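Thrombospondin related anonymous protein (Plasmodium falciparum, PDB 4F1J) probably mediates sporozoite adhesion during gliding motility and host invasion, here represented by its magnesium-binding von Willebrand factor A domain. Local coordinates at residues Gln38-Asn43 / Pro190-Val195; Ala177-Ala180 / Asn186-Gly189; Tyr11-Cys16 / Thr92-Ala97; Asp96-Val101 / Val118-Asp123. One frame throughout, in Å; residues are numbered along the deposited sequence.

Contact 1. Residues Gln38-Asn43 / Pro190-Val195; sequences QQLNLN and PFMKAV
Gln39 NE2 donates a hydrogen bond to the carbonyl O of Lys35, tying the amide back to the helix the chain has just left, while the aliphatic part of the same residue lies against Met192. The division of labour is instructive, because one side chain bonds back to the last turn of helix 22-38 with its amide and packs on helix 184-200 with its stem. Gln39 CB stands 4.0 Å from Met192 CB, and Gln39 CG approaches Met192 CG just as closely, so the two stems touch through pairs of methylenes crossing at a slant. Beyond CG the glutamine chain folds (chi2 -49°), a bend that accompanies the turn of the amide back to Lys35. Met192 bends as well, at chi2 and again at chi3 (-48° and -71°), and this double turn carries its terminal methyl to the second partner. There Met192 CE meets Leu40 CD2 at 3.9 Å, a purely apolar touch between two buried side chains. About 110 Å² is buried in all, a modest area resting on one methionine that serves two consecutive residues of the loop. This is plain packing within the Rossmann-like A domain, away from the magnesium sites. The loop is pinned further by backbone hydrogen bonds of Gln39 and Asn41 to Cys4, whose disulfide to Cys196 ties the N-terminal stretch to helix 184-200. The contact thus brings the exit of helix 22-38 beside helix 184-200, with both Leu40 and Met192 against Leu10 of strand 8-15.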
loop_
_atom_site.group_PDB
_atom_site.type_symbol
_atom_site.label_atom_id
_atom_site.label_comp_id
_atom_site.label_asym_id
_atom_site.label_seq_id
_atom_site.Cartn_x
_atom_site.Cartn_y
_atom_site.Cartn_z
ATOM N N GLN A 38 0.040 -4.343 -11.801
ATOM C CA GLN A 38 -0.034 -5.453 -12.760
ATOM C C GLN A 38 -0.408 -6.818 -12.145
ATOM O O GLN A 38 -0.796 -7.720 -12.878
ATOM C CB GLN A 38 1.265 -5.578 -13.527
ATOM C CG GLN A 38 1.457 -4.434 -14.463
ATOM C CD GLN A 38 2.776 -4.485 -15.169
ATOM O OE1 GLN A 38 3.799 -4.823 -14.574
ATOM N NE2 GLN A 38 2.766 -4.141 -16.456
ATOM N N GLN A 39 -0.301 -6.962 -10.818
ATOM C CA GLN A 39 -0.684 -8.177 -10.136
ATOM C C GLN A 39 -2.176 -8.241 -9.848
ATOM O O GLN A 39 -2.618 -9.226 -9.294
ATOM C CB GLN A 39 0.047 -8.321 -8.796
ATOM C CG GLN A 39 1.589 -8.180 -8.874
ATOM C CD GLN A 39 2.198 -9.033 -9.962
ATOM O OE1 GLN A 39 2.012 -10.262 -9.986
ATOM N NE2 GLN A 39 2.945 -8.403 -10.862
ATOM N N LEU A 40 -2.913 -7.186 -10.163
ATOM C CA LEU A 40 -4.321 -7.054 -9.765
ATOM C C LEU A 40 -5.246 -7.182 -10.951
ATOM O O LEU A 40 -5.048 -6.506 -11.970
ATOM C CB LEU A 40 -4.567 -5.673 -9.164
ATOM C CG LEU A 40 -3.584 -5.197 -8.083
ATOM C CD1 LEU A 40 -3.941 -3.767 -7.677
ATOM C CD2 LEU A 40 -3.606 -6.123 -6.911
ATOM N N ASN A 41 -6.311 -7.968 -10.778
ATOM C CA ASN A 41 -7.410 -7.923 -11.729
ATOM C C ASN A 41 -8.350 -6.770 -11.412
ATOM O O ASN A 41 -9.353 -6.941 -10.701
ATOM C CB ASN A 41 -8.171 -9.247 -11.779
ATOM C CG ASN A 41 -9.278 -9.204 -12.793
ATOM O OD1 ASN A 41 -9.247 -8.368 -13.693
ATOM N ND2 ASN A 41 -10.307 -10.044 -12.611
ATOM N N LEU A 42 -8.012 -5.582 -11.902
ATOM C CA LEU A 42 -8.872 -4.417 -11.725
ATOM C C LEU A 42 -10.103 -4.604 -12.611
ATOM O O LEU A 42 -9.979 -4.834 -13.810
ATOM C CB LEU A 42 -8.159 -3.116 -12.064
ATOM C CG LEU A 42 -6.962 -2.774 -11.160
ATOM C CD1 LEU A 42 -6.486 -1.349 -11.437
ATOM C CD2 LEU A 42 -7.235 -2.952 -9.634
ATOM N N ASN A 43 -11.287 -4.525 -12.007
ATOM C CA ASN A 43 -12.539 -4.817 -12.713
ATOM C C ASN A 43 -13.702 -4.460 -11.828
ATOM O O ASN A 43 -13.650 -4.678 -10.611
ATOM C CB ASN A 43 -12.658 -6.314 -13.060
ATOM C CG ASN A 43 -13.852 -6.627 -13.957
ATOM O OD1 ASN A 43 -15.018 -6.795 -13.499
ATOM N ND2 ASN A 43 -13.574 -6.746 -15.254
ATOM N N PRO A 190 5.698 -12.388 -5.699
ATOM C CA PRO A 190 5.496 -13.326 -4.600
ATOM C C PRO A 190 4.780 -12.708 -3.391
ATOM O O PRO A 190 3.928 -13.345 -2.775
ATOM C CB PRO A 190 6.925 -13.733 -4.249
ATOM C CG PRO A 190 7.656 -13.628 -5.553
ATOM C CD PRO A 190 7.104 -12.385 -6.158
ATOM N N PHE A 191 5.109 -11.459 -3.073
ATOM C CA PHE A 191 4.428 -10.751 -1.985
ATOM C C PHE A 191 2.920 -10.624 -2.255
ATOM O O PHE A 191 2.099 -10.989 -1.408
ATOM C CB PHE A 191 5.093 -9.384 -1.753
ATOM C CG PHE A 191 4.321 -8.459 -0.829
ATOM C CD1 PHE A 191 4.269 -8.685 0.553
ATOM C CD2 PHE A 191 3.688 -7.347 -1.333
ATOM C CE1 PHE A 191 3.567 -7.815 1.396
ATOM C CE2 PHE A 191 2.987 -6.477 -0.485
ATOM C CZ PHE A 191 2.949 -6.716 0.874
ATOM N N MET A 192 2.550 -10.101 -3.417
ATOM C CA MET A 192 1.141 -9.869 -3.716
ATOM C C MET A 192 0.377 -11.203 -3.816
ATOM O O MET A 192 -0.788 -11.306 -3.411
ATOM C CB MET A 192 0.988 -9.075 -5.013
ATOM C CG MET A 192 1.380 -7.635 -4.925
ATOM S SD MET A 192 0.692 -6.714 -3.511
ATOM C CE MET A 192 -1.021 -6.602 -4.005
ATOM N N LYS A 193 1.049 -12.233 -4.320
ATOM C CA LYS A 193 0.445 -13.569 -4.334
ATOM C C LYS A 193 0.106 -14.038 -2.930
ATOM O O LYS A 193 -1.035 -14.466 -2.676
ATOM C CB LYS A 193 1.344 -14.583 -5.035
ATOM C CG LYS A 193 0.646 -15.923 -5.249
ATOM C CD LYS A 193 1.566 -16.925 -5.913
ATOM C CE LYS A 193 0.819 -18.202 -6.274
ATOM N NZ LYS A 193 1.642 -18.988 -7.263
ATOM N N ALA A 194 1.055 -13.889 -2.010
ATOM C CA ALA A 194 0.893 -14.289 -0.603
ATOM C C ALA A 194 -0.187 -13.473 0.089
ATOM O O ALA A 194 -1.017 -14.009 0.809
ATOM C CB ALA A 194 2.190 -14.142 0.136
ATOM N N VAL A 195 -0.139 -12.158 -0.102
ATOM C CA VAL A 195 -1.135 -11.257 0.441
ATOM C C VAL A 195 -2.526 -11.646 0.006
ATOM O O VAL A 195 -3.426 -11.732 0.829
ATOM C CB VAL A 195 -0.840 -9.790 0.030
ATOM C CG1 VAL A 195 -2.014 -8.867 0.371
ATOM C CG2 VAL A 195 0.418 -9.338 0.768
#

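Contact 2. Residues Ala177-Ala180 / Asn186-Gly189; sequences ADSA and NVIG
A small apolar packing contact joins the outermost strand 176-179 of the von Willebrand factor A sheet to the start of helix 184-200, with Val187 of the helix set against Ala177 and Ser179 of the strand. Here the chain leaves the edge strand, turns and lays helix 184-200 back over the sheet of the Rossmann-like fold. Ala177 and Ser179, two apart along the strand, both direct their CB atoms at the helix, whereas the intervening Asp178 points away from it. Val187 meets this alternation with its two methyls, one for each partner. Its CG1 lies anti to the backbone N (chi1 -178°), a setting that sends this branch to Ala177 CB at 4.1 Å. The same methyl passes 3.8 Å from Asp178 O, so it also touches the peptide backbone between the two inward-facing residues. The other branch, CG2, rests on Ser179, with Ser179 CB at 3.8 Å. Aromatic rings extend the layer, since Val187 and Ser179 both touch Phe149 of the neighbouring strand 145-151, and Ala177 touches Phe191 one turn further along the helix. Backbone bonds from Ala177 and Ser179 to strand 145-151 hold the edge strand in the sheet. The serine hydroxyl is spent locally rather than across the interface. Ser179 OG donates to Ala180 O at 2.8 Å, meeting that carbonyl at a C=O...donor angle of 132° and tilted 20° from its plane, and on its other flank it touches Val187 CG2 at 3.6 Å.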
loop_
_atom_site.group_PDB
_atom_site.type_symbol
_atom_site.label_atom_id
_atom_site.label_comp_id
_atom_site.label_asym_id
_atom_site.label_seq_id
_atom_site.Cartn_x
_atom_site.Cartn_y
_atom_site.Cartn_z
ATOM N N ALA A 177 6.669 -8.372 3.481
ATOM C CA ALA A 177 7.914 -8.689 2.804
ATOM C C ALA A 177 8.772 -7.446 2.795
ATOM O O ALA A 177 8.274 -6.325 2.981
ATOM C CB ALA A 177 7.642 -9.202 1.371
ATOM N N ASP A 178 10.068 -7.638 2.588
ATOM C CA ASP A 178 10.937 -6.503 2.350
ATOM C C ASP A 178 11.978 -6.815 1.267
ATOM O O ASP A 178 12.133 -7.968 0.828
ATOM C CB ASP A 178 11.509 -5.930 3.664
ATOM C CG ASP A 178 12.269 -6.945 4.497
ATOM O OD1 ASP A 178 13.020 -7.782 3.918
ATOM O OD2 ASP A 178 12.157 -6.881 5.742
ATOM N N SER A 179 12.667 -5.761 0.832
ATOM C CA SER A 179 13.585 -5.828 -0.307
ATOM C C SER A 179 14.587 -4.687 -0.289
ATOM O O SER A 179 14.280 -3.583 0.156
ATOM C CB SER A 179 12.803 -5.726 -1.614
ATOM O OG SER A 179 13.663 -5.859 -2.749
ATOM N N ALA A 180 15.784 -4.950 -0.806
ATOM C CA ALA A 180 16.726 -3.881 -1.131
ATOM C C ALA A 180 16.167 -3.153 -2.327
ATOM O O ALA A 180 15.412 -3.749 -3.102
ATOM C CB ALA A 180 18.113 -4.458 -1.442
ATOM N N ASN A 186 11.519 -7.990 -8.132
ATOM C CA ASN A 186 11.570 -9.452 -7.963
ATOM C C ASN A 186 10.841 -9.969 -6.732
ATOM O O ASN A 186 10.569 -11.167 -6.629
ATOM C CB ASN A 186 13.017 -9.909 -7.898
ATOM C CG ASN A 186 13.807 -9.503 -9.121
ATOM O OD1 ASN A 186 14.908 -8.947 -9.005
ATOM N ND2 ASN A 186 13.256 -9.775 -10.305
ATOM N N VAL A 187 10.534 -9.080 -5.797
ATOM C CA VAL A 187 9.912 -9.476 -4.521
ATOM C C VAL A 187 8.397 -9.200 -4.553
ATOM O O VAL A 187 7.632 -9.890 -3.888
ATOM C CB VAL A 187 10.593 -8.776 -3.310
ATOM C CG1 VAL A 187 9.960 -9.258 -1.976
ATOM C CG2 VAL A 187 12.102 -9.061 -3.309
ATOM N N ILE A 188 7.972 -8.256 -5.389
ATOM C CA ILE A 188 6.583 -7.754 -5.349
ATOM C C ILE A 188 5.557 -8.800 -5.805
ATOM O O ILE A 188 4.482 -8.914 -5.223
ATOM C CB ILE A 188 6.427 -6.419 -6.153
ATOM C CG1 ILE A 188 5.060 -5.751 -5.885
ATOM C CG2 ILE A 188 6.607 -6.652 -7.654
ATOM C CD1 ILE A 188 4.809 -5.354 -4.454
ATOM N N GLY A 189 5.898 -9.590 -6.821
ATOM C CA GLY A 189 4.985 -10.650 -7.289
ATOM C C GLY A 189 4.665 -11.695 -6.233
ATOM O O GLY A 189 3.500 -11.885 -5.889
#

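Contact 3. Residues Tyr11-Cys16 / Thr92-Ala97; sequences YLLMDC and TNLSDA. With MG (magnesium ion), chain H; EDO (1,2-ethanediol), chain J.
Asp15 and Thr92 are joined through a single water that is itself a magnesium ligand, so the polar part of this contact belongs to the second shell of the metal-ion-dependent adhesion site (MIDAS). Asp15 begins the DxSxS signature completed by the metal ligands Ser17 and Ser19. The water donates to Asp15 OD2 at 2.6 Å and lies 2.7 Å from Thr92 OG1. A water between threonine and metal recalls the closed state of integrin alpha-A domains. Asp15 OD2 also accepts from Thr122 OG1 and Asp123 N, while OD1 is bonded to Ser17 OG; held at both oxygens, the carboxylate can position first-shell groups without touching the metal. With CG anti to its backbone N (chi1 177°), its carboxylate reaches the loop before helix 94-106, where the Thr92 side chain slants across it with CG2 3.9 Å from Asp15 OD2. Deeper in, Leu13 CD1 fits against Ala97 CB at 3.8 Å and, more loosely, against Leu94 CD1, seating the helix start on strand 8-15. The same helix start also carries a second magnesium ion, bound by Ser95 OG at 2.1 Å together with Asp131 and four waters. Asn93 caps the helix nearby: its OD1 accepts from Asp96 N at 3.1 Å, the donor standing 52° out of the carbonyl plane. One of the waters on that magnesium also donates to Asn93 OD1.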
loop_
_atom_site.group_PDB
_atom_site.type_symbol
_atom_site.label_atom_id
_atom_site.label_comp_id
_atom_site.label_asym_id
_atom_site.label_seq_id
_atom_site.Cartn_x
_atom_site.Cartn_y
_atom_site.Cartn_z
ATOM N N TYR A 11 -6.383 -0.514 -1.002
ATOM C CA TYR A 11 -5.912 0.821 -0.703
ATOM C C TYR A 11 -4.386 0.804 -0.676
ATOM O O TYR A 11 -3.733 0.406 0.326
ATOM C CB TYR A 11 -6.442 1.353 0.643
ATOM C CG TYR A 11 -7.937 1.296 0.794
ATOM C CD1 TYR A 11 -8.576 0.120 1.189
ATOM C CD2 TYR A 11 -8.718 2.377 0.507
ATOM C CE1 TYR A 11 -9.960 0.061 1.296
ATOM C CE2 TYR A 11 -10.089 2.333 0.624
ATOM C CZ TYR A 11 -10.711 1.175 1.032
ATOM O OH TYR A 11 -12.103 1.150 1.102
ATOM N N LEU A 12 -3.825 1.252 -1.790
ATOM C CA LEU A 12 -2.374 1.375 -1.939
ATOM C C LEU A 12 -1.883 2.699 -1.307
ATOM O O LEU A 12 -2.276 3.792 -1.748
ATOM C CB LEU A 12 -1.993 1.288 -3.430
ATOM C CG LEU A 12 -0.505 1.470 -3.736
ATOM C CD1 LEU A 12 0.353 0.397 -3.076
ATOM C CD2 LEU A 12 -0.320 1.504 -5.297
ATOM N N LEU A 13 -1.024 2.606 -0.279
ATOM C CA LEU A 13 -0.506 3.783 0.408
ATOM C C LEU A 13 0.986 3.804 0.138
ATOM O O LEU A 13 1.729 2.940 0.621
ATOM C CB LEU A 13 -0.762 3.735 1.936
ATOM C CG LEU A 13 -2.142 3.319 2.431
ATOM C CD1 LEU A 13 -2.308 3.587 3.920
ATOM C CD2 LEU A 13 -3.308 3.900 1.667
ATOM N N MET A 14 1.418 4.792 -0.647
ATOM C CA MET A 14 2.789 4.801 -1.173
ATOM C C MET A 14 3.601 5.923 -0.518
ATOM O O MET A 14 3.347 7.091 -0.749
ATOM C CB MET A 14 2.738 4.966 -2.688
ATOM C CG MET A 14 4.079 4.967 -3.346
ATOM S SD MET A 14 3.872 5.075 -5.132
ATOM C CE MET A 14 5.561 4.771 -5.705
ATOM N N ASP A 15 4.537 5.527 0.337
ATOM C CA ASP A 15 5.472 6.421 1.009
ATOM C C ASP A 15 6.241 7.194 -0.063
ATOM O O ASP A 15 6.786 6.584 -0.990
ATOM C CB ASP A 15 6.372 5.531 1.848
ATOM C CG ASP A 15 7.497 6.257 2.592
ATOM O OD1 ASP A 15 8.004 7.309 2.154
ATOM O OD2 ASP A 15 7.912 5.646 3.595
ATOM N N CYS A 16 6.260 8.525 0.039
ATOM C CA CYS A 16 7.011 9.369 -0.929
ATOM C C CYS A 16 8.016 10.290 -0.207
ATOM O O CYS A 16 8.389 11.353 -0.712
ATOM C CB CYS A 16 6.056 10.167 -1.820
ATOM S SG CYS A 16 4.988 11.333 -0.964
ATOM N N THR A 92 7.214 10.987 7.165
ATOM C CA THR A 92 6.526 9.688 6.996
ATOM C C THR A 92 5.238 9.643 7.817
ATOM O O THR A 92 5.167 8.949 8.847
ATOM C CB THR A 92 7.466 8.528 7.386
ATOM O OG1 THR A 92 8.753 8.721 6.760
ATOM C CG2 THR A 92 6.882 7.165 7.006
ATOM N N ASN A 93 4.232 10.366 7.331
ATOM C CA ASN A 93 2.964 10.495 8.037
ATOM C C ASN A 93 2.047 9.340 7.621
ATOM O O ASN A 93 1.019 9.545 6.966
ATOM C CB ASN A 93 2.337 11.840 7.716
ATOM C CG ASN A 93 1.206 12.231 8.662
ATOM O OD1 ASN A 93 0.675 11.429 9.426
ATOM N ND2 ASN A 93 0.817 13.478 8.569
ATOM N N LEU A 94 2.421 8.134 8.035
ATOM C CA LEU A 94 1.609 6.940 7.775
ATOM C C LEU A 94 0.239 7.062 8.419
ATOM O O LEU A 94 -0.763 6.617 7.846
ATOM C CB LEU A 94 2.293 5.674 8.297
ATOM C CG LEU A 94 1.503 4.366 8.088
ATOM C CD1 LEU A 94 1.241 4.143 6.627
ATOM C CD2 LEU A 94 2.234 3.175 8.724
ATOM N N SER A 95 0.170 7.649 9.606
ATOM C CA SER A 95 -1.109 7.714 10.310
ATOM C C SER A 95 -2.146 8.535 9.525
ATOM O O SER A 95 -3.308 8.148 9.483
ATOM C CB SER A 95 -0.922 8.199 11.756
ATOM O OG SER A 95 -0.439 9.538 11.794
ATOM N N ASP A 96 -1.726 9.598 8.850
ATOM C CA ASP A 96 -2.629 10.362 7.978
ATOM C C ASP A 96 -3.107 9.542 6.762
ATOM O O ASP A 96 -4.272 9.633 6.364
ATOM C CB ASP A 96 -1.983 11.668 7.489
ATOM C CG ASP A 96 -2.984 12.604 6.853
ATOM O OD1 ASP A 96 -4.051 12.833 7.466
ATOM O OD2 ASP A 96 -2.741 13.107 5.737
ATOM N N ALA A 97 -2.195 8.793 6.162
ATOM C CA ALA A 97 -2.554 7.886 5.070
ATOM C C ALA A 97 -3.611 6.853 5.503
ATOM O O ALA A 97 -4.573 6.570 4.784
ATOM C CB ALA A 97 -1.310 7.164 4.597
HETATM MG MG MG H . -1.485 10.992 12.982
HETATM C C1 EDO J . 8.853 3.325 -0.506
HETATM O O1 EDO J . 8.930 4.525 0.270
HETATM C C2 EDO J . 8.451 3.653 -1.941
HETATM O O2 EDO J . 7.147 4.211 -2.024
HETATM O O HOH W 1 9.665 6.735 5.207
HETATM O O HOH W 2 -0.542 12.294 11.548
HETATM O O HOH W 3 -3.138 10.814 11.853
HETATM O O HOH W 4 -2.456 12.586 13.918
HETATM O O HOH W 5 0.242 11.150 13.995
#

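Contact 4. Residues Asp96-Val101 / Val118-Asp123; sequences DALLQV and VVILTD. With MG (magnesium ion), chain C.
In the Rossmann-like A domain that carries the metal-ion-dependent adhesion site, Leu98 and Val101 of helix 94-106 pack on Val118 and Ile120 of strand 115-122, whose C-terminal end leads to the metal ligand Asp123. Helix and strand run nearly antiparallel at 160°, and the axes of the two short segments come within 10.8 Å of each other. Val101 CG1 meets Val118 CG2 at 4.0 Å, methyl against methyl. One turn earlier Leu98 crosses Val118 at about a right angle, and its CD2 touches both Val118 CG1 at 4.2 Å and Ile120 CD1. On the strand, Val118 and Ile120 share a face, which gives Leu98 two footholds. At the far end Asp123 OD1 binds magnesium at 2.1 Å. Ser17, Ser19 and three waters complete the shell. Within the helix, Gln100 NE2 donates to Asp96 O at 3.2 Å, from the face opposite that used by the backbone N of Gln100; the Gln100 side chain also reaches Tyr50 and Asn52 of strand 47-54. Leu13 of strand 8-15 touches both Leu98 and Val118, while Ile120 reaches Ile146 and Val148, so the helix lies over a central strand flanked by 8-15 and 145-151.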
loop_
_atom_site.group_PDB
_atom_site.type_symbol
_atom_site.label_atom_id
_atom_site.label_comp_id
_atom_site.label_asym_id
_atom_site.label_seq_id
_atom_site.Cartn_x
_atom_site.Cartn_y
_atom_site.Cartn_z
ATOM N N ASP A 96 -1.726 9.598 8.850
ATOM C CA ASP A 96 -2.629 10.362 7.978
ATOM C C ASP A 96 -3.107 9.542 6.762
ATOM O O ASP A 96 -4.272 9.633 6.364
ATOM C CB ASP A 96 -1.983 11.668 7.489
ATOM C CG ASP A 96 -2.984 12.604 6.853
ATOM O OD1 ASP A 96 -4.051 12.833 7.466
ATOM O OD2 ASP A 96 -2.741 13.107 5.737
ATOM N N ALA A 97 -2.195 8.793 6.162
ATOM C CA ALA A 97 -2.554 7.886 5.070
ATOM C C ALA A 97 -3.611 6.853 5.503
ATOM O O ALA A 97 -4.573 6.570 4.784
ATOM C CB ALA A 97 -1.310 7.164 4.597
ATOM N N LEU A 98 -3.386 6.233 6.648
ATOM C CA LEU A 98 -4.334 5.243 7.209
ATOM C C LEU A 98 -5.671 5.916 7.582
ATOM O O LEU A 98 -6.756 5.337 7.395
ATOM C CB LEU A 98 -3.714 4.561 8.429
ATOM C CG LEU A 98 -2.521 3.638 8.185
ATOM C CD1 LEU A 98 -1.849 3.302 9.544
ATOM C CD2 LEU A 98 -2.952 2.370 7.418
ATOM N N LEU A 99 -5.589 7.127 8.117
ATOM C CA LEU A 99 -6.786 7.927 8.398
ATOM C C LEU A 99 -7.671 8.120 7.148
ATOM O O LEU A 99 -8.894 8.053 7.220
ATOM C CB LEU A 99 -6.405 9.282 8.988
ATOM C CG LEU A 99 -7.551 10.286 9.225
ATOM C CD1 LEU A 99 -8.627 9.707 10.125
ATOM C CD2 LEU A 99 -6.951 11.543 9.811
ATOM N N GLN A 100 -7.062 8.333 5.990
ATOM C CA GLN A 100 -7.855 8.537 4.756
ATOM C C GLN A 100 -8.623 7.277 4.412
ATOM O O GLN A 100 -9.773 7.352 3.948
ATOM C CB GLN A 100 -6.977 8.953 3.592
ATOM C CG GLN A 100 -6.192 10.254 3.831
ATOM C CD GLN A 100 -6.996 11.343 4.503
ATOM O OE1 GLN A 100 -8.048 11.764 3.999
ATOM N NE2 GLN A 100 -6.544 11.786 5.673
ATOM N N VAL A 101 -8.002 6.119 4.644
ATOM C CA VAL A 101 -8.702 4.845 4.446
ATOM C C VAL A 101 -9.903 4.739 5.398
ATOM O O VAL A 101 -11.010 4.399 4.982
ATOM C CB VAL A 101 -7.789 3.660 4.618
ATOM C CG1 VAL A 101 -8.588 2.354 4.551
ATOM C CG2 VAL A 101 -6.688 3.692 3.532
ATOM N N VAL A 118 -5.368 -2.955 2.835
ATOM C CA VAL A 118 -4.426 -1.856 2.726
ATOM C C VAL A 118 -3.065 -2.457 2.375
ATOM O O VAL A 118 -2.621 -3.429 2.995
ATOM C CB VAL A 118 -4.327 -1.052 4.066
ATOM C CG1 VAL A 118 -3.111 -0.089 4.067
ATOM C CG2 VAL A 118 -5.568 -0.252 4.338
ATOM N N VAL A 119 -2.402 -1.901 1.363
ATOM C CA VAL A 119 -1.031 -2.296 1.052
ATOM C C VAL A 119 -0.148 -1.071 1.107
ATOM O O VAL A 119 -0.379 -0.089 0.369
ATOM C CB VAL A 119 -0.908 -2.943 -0.311
ATOM C CG1 VAL A 119 0.547 -3.290 -0.571
ATOM C CG2 VAL A 119 -1.774 -4.212 -0.360
ATOM N N ILE A 120 0.808 -1.112 2.040
ATOM C CA ILE A 120 1.733 -0.008 2.294
ATOM C C ILE A 120 3.086 -0.330 1.626
ATOM O O ILE A 120 3.651 -1.393 1.859
ATOM C CB ILE A 120 1.943 0.199 3.812
ATOM C CG1 ILE A 120 0.681 0.734 4.488
ATOM C CG2 ILE A 120 3.111 1.150 4.036
ATOM C CD1 ILE A 120 0.524 0.311 5.987
ATOM N N LEU A 121 3.602 0.592 0.817
ATOM C CA LEU A 121 4.982 0.550 0.328
ATOM C C LEU A 121 5.765 1.613 1.111
ATOM O O LEU A 121 5.403 2.782 1.093
ATOM C CB LEU A 121 5.045 0.832 -1.171
ATOM C CG LEU A 121 4.138 0.032 -2.114
ATOM C CD1 LEU A 121 4.429 0.451 -3.572
ATOM C CD2 LEU A 121 4.274 -1.452 -1.877
ATOM N N THR A 122 6.783 1.206 1.876
ATOM C CA THR A 122 7.468 2.192 2.734
ATOM C C THR A 122 8.951 1.925 2.830
ATOM O O THR A 122 9.377 0.795 2.782
ATOM C CB THR A 122 6.828 2.238 4.147
ATOM O OG1 THR A 122 7.308 3.386 4.892
ATOM C CG2 THR A 122 7.058 0.932 4.916
ATOM N N ASP A 123 9.728 2.989 3.015
ATOM C CA ASP A 123 11.179 2.853 3.243
ATOM C C ASP A 123 11.599 3.358 4.629
ATOM O O ASP A 123 12.787 3.606 4.864
ATOM C CB ASP A 123 11.947 3.606 2.162
ATOM C CG ASP A 123 12.154 5.075 2.471
ATOM O OD1 ASP A 123 11.276 5.724 3.125
ATOM O OD2 ASP A 123 13.180 5.596 1.991
HETATM MG MG MG C . 11.495 7.389 4.313
HETATM O O HOH W 6 12.847 6.440 5.495
HETATM O O HOH W 1 9.665 6.735 5.207
HETATM O O HOH W 7 11.766 8.918 5.540
#

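Contacts 3 and 4 have centres 3 Å apart: they share Asp96 and Ala97 of helix 94-106, use the neighbouring strands 8-15 and 115-122, and hold one magnesium-bound water in common. Contacts 1 and 2, with centres 13 Å apart, share helix 184-200 and touch where Phe191 meets Ala177; both lie 17 to 19 Å from the central pair. Phe191 also packs on Val119, linking contact 1 to contact 4. Along the chain, contacts 3 and 4 close before contact 2 opens; contacts 2 and 4 are nested within the loop closed by contact 1, whereas contacts 1 and 3 interleave. Helices thus clothe both faces of the sheet, with the adhesion site at one end of its central strands.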